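Local coordinates for protein ribulose-1,5-bisphosphate carboxylase/oxygenase large subunit (Rhodopseudomonas palustris, PDB 3QFW) that is a Rubisco-like protein, related to the carbon-fixing enzyme's large subunit, and probably acts as a magnesium-dependent enzyme on a substrate not established, at residues L109-I122 with D306-P318. Residues are numbered along the deposited sequence; the frame is centred on the assembly and turned at random.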
# COMPACT_ATOMS: atom_id res chain seq x y z
N LEU B 109 9.88 -18.34 -6.19
CA LEU B 109 8.66 -19.10 -5.97
C LEU B 109 8.83 -20.07 -4.81
O LEU B 109 7.91 -20.25 -4.02
CB LEU B 109 8.24 -19.82 -7.25
CG LEU B 109 7.43 -18.97 -8.25
CD1 LEU B 109 8.21 -17.74 -8.75
CD2 LEU B 109 6.94 -19.85 -9.41
N THR B 110 10.01 -20.66 -4.67
CA THR B 110 10.21 -21.65 -3.61
C THR B 110 10.27 -20.95 -2.26
O THR B 110 9.72 -21.44 -1.26
CB THR B 110 11.48 -22.49 -3.82
OG1 THR B 110 11.50 -23.03 -5.14
CG2 THR B 110 11.53 -23.63 -2.82
N ALA B 111 10.93 -19.80 -2.24
CA ALA B 111 11.07 -19.01 -1.03
C ALA B 111 9.72 -18.53 -0.51
O ALA B 111 9.42 -18.69 0.67
CB ALA B 111 11.99 -17.84 -1.27
N PHE B 112 8.91 -17.95 -1.39
CA PHE B 112 7.60 -17.45 -0.98
C PHE B 112 6.59 -18.58 -0.71
O PHE B 112 5.82 -18.51 0.25
CB PHE B 112 7.04 -16.45 -2.02
CG PHE B 112 7.81 -15.14 -2.09
CD1 PHE B 112 8.00 -14.36 -0.96
CD2 PHE B 112 8.31 -14.69 -3.31
CE1 PHE B 112 8.71 -13.14 -1.03
CE2 PHE B 112 9.02 -13.48 -3.39
CZ PHE B 112 9.21 -12.70 -2.25
N GLY B 113 6.60 -19.62 -1.55
CA GLY B 113 5.84 -20.84 -1.26
C GLY B 113 4.38 -20.90 -1.68
O GLY B 113 3.77 -21.97 -1.64
N GLY B 114 3.81 -19.77 -2.08
CA GLY B 114 2.45 -19.75 -2.58
C GLY B 114 1.39 -20.23 -1.60
O GLY B 114 1.63 -20.29 -0.39
N PRO B 115 0.21 -20.57 -2.12
CA PRO B 115 -0.91 -20.92 -1.24
C PRO B 115 -0.63 -22.19 -0.46
O PRO B 115 -0.19 -23.19 -1.05
CB PRO B 115 -2.07 -21.14 -2.23
CG PRO B 115 -1.69 -20.35 -3.43
CD PRO B 115 -0.20 -20.48 -3.53
N ARG B 116 -0.87 -22.15 0.85
CA ARG B 116 -0.65 -23.34 1.68
C ARG B 116 -1.82 -24.34 1.57
O ARG B 116 -1.64 -25.52 1.82
CB ARG B 116 -0.41 -22.97 3.15
CG ARG B 116 0.53 -21.78 3.38
CD ARG B 116 1.76 -21.84 2.50
NE ARG B 116 2.98 -21.42 3.19
CZ ARG B 116 3.85 -20.53 2.70
NH1 ARG B 116 3.62 -19.96 1.53
NH2 ARG B 116 4.94 -20.23 3.37
N VAL B 117 -3.01 -23.85 1.22
CA VAL B 117 -4.19 -24.70 1.12
C VAL B 117 -4.59 -24.84 -0.35
O VAL B 117 -4.78 -25.95 -0.86
CB VAL B 117 -5.38 -24.13 1.92
CG1 VAL B 117 -6.64 -24.97 1.68
CG2 VAL B 117 -5.04 -24.06 3.41
N GLY B 118 -4.72 -23.69 -1.01
CA GLY B 118 -4.95 -23.64 -2.43
C GLY B 118 -6.33 -24.11 -2.88
O GLY B 118 -7.20 -24.46 -2.07
N LEU B 119 -6.52 -24.10 -4.20
CA LEU B 119 -7.78 -24.49 -4.80
C LEU B 119 -8.18 -25.91 -4.38
O LEU B 119 -9.32 -26.15 -4.00
CB LEU B 119 -7.68 -24.39 -6.33
CG LEU B 119 -8.79 -25.00 -7.20
CD1 LEU B 119 -10.14 -24.37 -6.89
CD2 LEU B 119 -8.43 -24.85 -8.67
N ALA B 120 -7.23 -26.84 -4.42
CA ALA B 120 -7.55 -28.22 -4.08
C ALA B 120 -7.91 -28.35 -2.60
O ALA B 120 -8.85 -29.06 -2.24
CB ALA B 120 -6.40 -29.15 -4.43
N GLY B 121 -7.19 -27.63 -1.74
CA GLY B 121 -7.45 -27.64 -0.31
C GLY B 121 -8.81 -27.09 0.08
O GLY B 121 -9.52 -27.70 0.89
N ILE B 122 -9.19 -25.95 -0.49
CA ILE B 122 -10.52 -25.41 -0.24
C ILE B 122 -11.62 -26.37 -0.71
O ILE B 122 -12.61 -26.55 -0.02
CB ILE B 122 -10.74 -24.04 -0.90
CG1 ILE B 122 -12.17 -23.56 -0.65
CG2 ILE B 122 -10.47 -24.12 -2.38
CD1 ILE B 122 -12.61 -22.44 -1.56
N ASP B 306 -3.26 -21.06 -13.06
CA ASP B 306 -2.42 -21.81 -13.98
C ASP B 306 -1.08 -22.24 -13.37
O ASP B 306 -0.68 -21.74 -12.32
CB ASP B 306 -2.22 -21.02 -15.28
CG ASP B 306 -3.52 -20.88 -16.06
OD1 ASP B 306 -4.50 -21.57 -15.73
OD2 ASP B 306 -3.56 -20.07 -17.01
N PRO B 307 -0.39 -23.19 -14.03
CA PRO B 307 0.93 -23.60 -13.53
C PRO B 307 1.81 -22.38 -13.24
O PRO B 307 1.85 -21.44 -14.04
CB PRO B 307 1.50 -24.41 -14.70
CG PRO B 307 0.27 -25.01 -15.34
CD PRO B 307 -0.77 -23.91 -15.26
N PHE B 308 2.50 -22.43 -12.11
CA PHE B 308 3.32 -21.33 -11.62
C PHE B 308 4.34 -22.00 -10.70
O PHE B 308 4.05 -22.28 -9.53
CB PHE B 308 2.41 -20.36 -10.85
CG PHE B 308 3.10 -19.10 -10.38
CD1 PHE B 308 3.96 -18.39 -11.22
CD2 PHE B 308 2.85 -18.59 -9.12
CE1 PHE B 308 4.57 -17.21 -10.78
CE2 PHE B 308 3.46 -17.41 -8.68
CZ PHE B 308 4.32 -16.74 -9.52
N GLY B 309 5.51 -22.31 -11.24
CA GLY B 309 6.41 -23.23 -10.57
C GLY B 309 5.68 -24.45 -10.00
O GLY B 309 4.78 -25.00 -10.64
N LYS B 310 6.06 -24.85 -8.80
CA LYS B 310 5.41 -25.93 -8.07
C LYS B 310 4.31 -25.44 -7.12
O LYS B 310 3.88 -26.18 -6.24
CB LYS B 310 6.45 -26.70 -7.25
CG LYS B 310 7.37 -27.59 -8.08
CD LYS B 310 8.63 -27.96 -7.32
CE LYS B 310 9.63 -26.81 -7.29
NZ LYS B 310 10.88 -27.14 -6.55
N LEU B 311 3.84 -24.20 -7.32
CA LEU B 311 2.91 -23.58 -6.37
C LEU B 311 1.44 -23.96 -6.57
O LEU B 311 0.96 -24.05 -7.69
CB LEU B 311 3.04 -22.06 -6.44
CG LEU B 311 4.45 -21.56 -6.15
CD1 LEU B 311 4.46 -20.06 -5.99
CD2 LEU B 311 4.98 -22.24 -4.90
N ASN B 312 0.73 -24.14 -5.46
CA ASN B 312 -0.71 -24.40 -5.52
C ASN B 312 -1.45 -23.27 -6.24
O ASN B 312 -1.01 -22.11 -6.23
CB ASN B 312 -1.29 -24.56 -4.11
CG ASN B 312 -0.88 -25.86 -3.46
OD1 ASN B 312 -0.66 -26.87 -4.13
ND2 ASN B 312 -0.78 -25.85 -2.13
N ALA B 313 -2.58 -23.61 -6.84
CA ALA B 313 -3.48 -22.63 -7.43
C ALA B 313 -4.21 -21.86 -6.33
O ALA B 313 -4.35 -22.36 -5.21
CB ALA B 313 -4.50 -23.33 -8.35
N CYS B 314 -4.65 -20.65 -6.65
CA CYS B 314 -5.44 -19.79 -5.77
C CYS B 314 -6.81 -19.64 -6.43
O CYS B 314 -6.87 -19.43 -7.64
CB CYS B 314 -4.74 -18.42 -5.64
SG CYS B 314 -5.69 -17.05 -4.89
N ILE B 315 -7.90 -19.77 -5.68
CA ILE B 315 -9.23 -19.68 -6.32
C ILE B 315 -9.62 -18.23 -6.61
O ILE B 315 -9.73 -17.43 -5.69
CB ILE B 315 -10.37 -20.29 -5.47
CG1 ILE B 315 -9.92 -21.56 -4.74
CG2 ILE B 315 -11.59 -20.56 -6.35
CD1 ILE B 315 -9.53 -21.27 -3.29
N PRO B 316 -9.85 -17.91 -7.89
CA PRO B 316 -10.32 -16.56 -8.21
C PRO B 316 -11.72 -16.38 -7.64
O PRO B 316 -12.57 -17.26 -7.81
CB PRO B 316 -10.36 -16.54 -9.74
CG PRO B 316 -9.74 -17.84 -10.20
CD PRO B 316 -9.82 -18.80 -9.06
N THR B 317 -11.96 -15.26 -6.97
CA THR B 317 -13.23 -15.06 -6.31
C THR B 317 -13.88 -13.75 -6.75
O THR B 317 -13.74 -12.72 -6.07
CB THR B 317 -13.05 -15.09 -4.80
OG1 THR B 317 -12.40 -16.31 -4.43
CG2 THR B 317 -14.38 -14.96 -4.08
N PRO B 318 -14.59 -13.78 -7.89
CA PRO B 318 -15.18 -12.57 -8.48
C PRO B 318 -16.32 -12.04 -7.63
O PRO B 318 -17.05 -12.83 -7.03
CB PRO B 318 -15.76 -13.07 -9.82
CG PRO B 318 -15.27 -14.43 -10.00
CD PRO B 318 -14.87 -14.98 -8.69
O HOH W 1 1.79 -23.55 -2.80
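Leu-109 lays its CD2 methyl squarely over one face of the Phe-308 ring, 3.8 Å from the ring centroid and 13° off the normal, a CH-pi contact. Its CG lies anti to the carbonyl carbon (chi1 -83°), which brings the branch point also to within 3.9 Å of Leu-311 CD1. Replacing this leucine with an alanine would probably bare the face of Phe-308 and leave a gap beside Leu-311. Gly-309, in the type II' turn Phe-308 to Leu-311, suits its place: a side chain there would run into the leucine methyl.

In the middle, polar bonds run beside the Pro-115 ring. Asn-312 ND2 donates to Pro-115 O at 2.9 Å, an oblique bond with the donor tilted 32° from the carbonyl plane, while a water links the same oxygen and Gly-113 O to Asn-312 N. Pro-115 sets CG and CD against the Asn-312 carbonyl, CD 3.3 Å from Asn-312 O. Beyond it, Leu-119 N gives its hydrogen to Ala-313 O at 3.0 Å, from above the carbonyl plane. Gly-118 permits this closeness, since a CB would strike Asn-312 CB. Leu-119 then crosses Ile-315 at about a right angle, Leu-119 CD1 lying 3.5 Å from Ile-315 CG1.

Farther out, Arg-116 NH1 clamps Phe-112 O and Gly-114 O in its guanidinium plane, probably steadying the turn through Gly-113 and Gly-114, and Arg-274 binds the carbonyls of Leu-311 and Asn-312. The contact thus packs the end of helix 106-112, the following link and the start of helix 118-126 against the loop from helix 294-305 and the start of strand 315-319, part of the Rubisco family's catalytic alpha/beta (TIM) barrel.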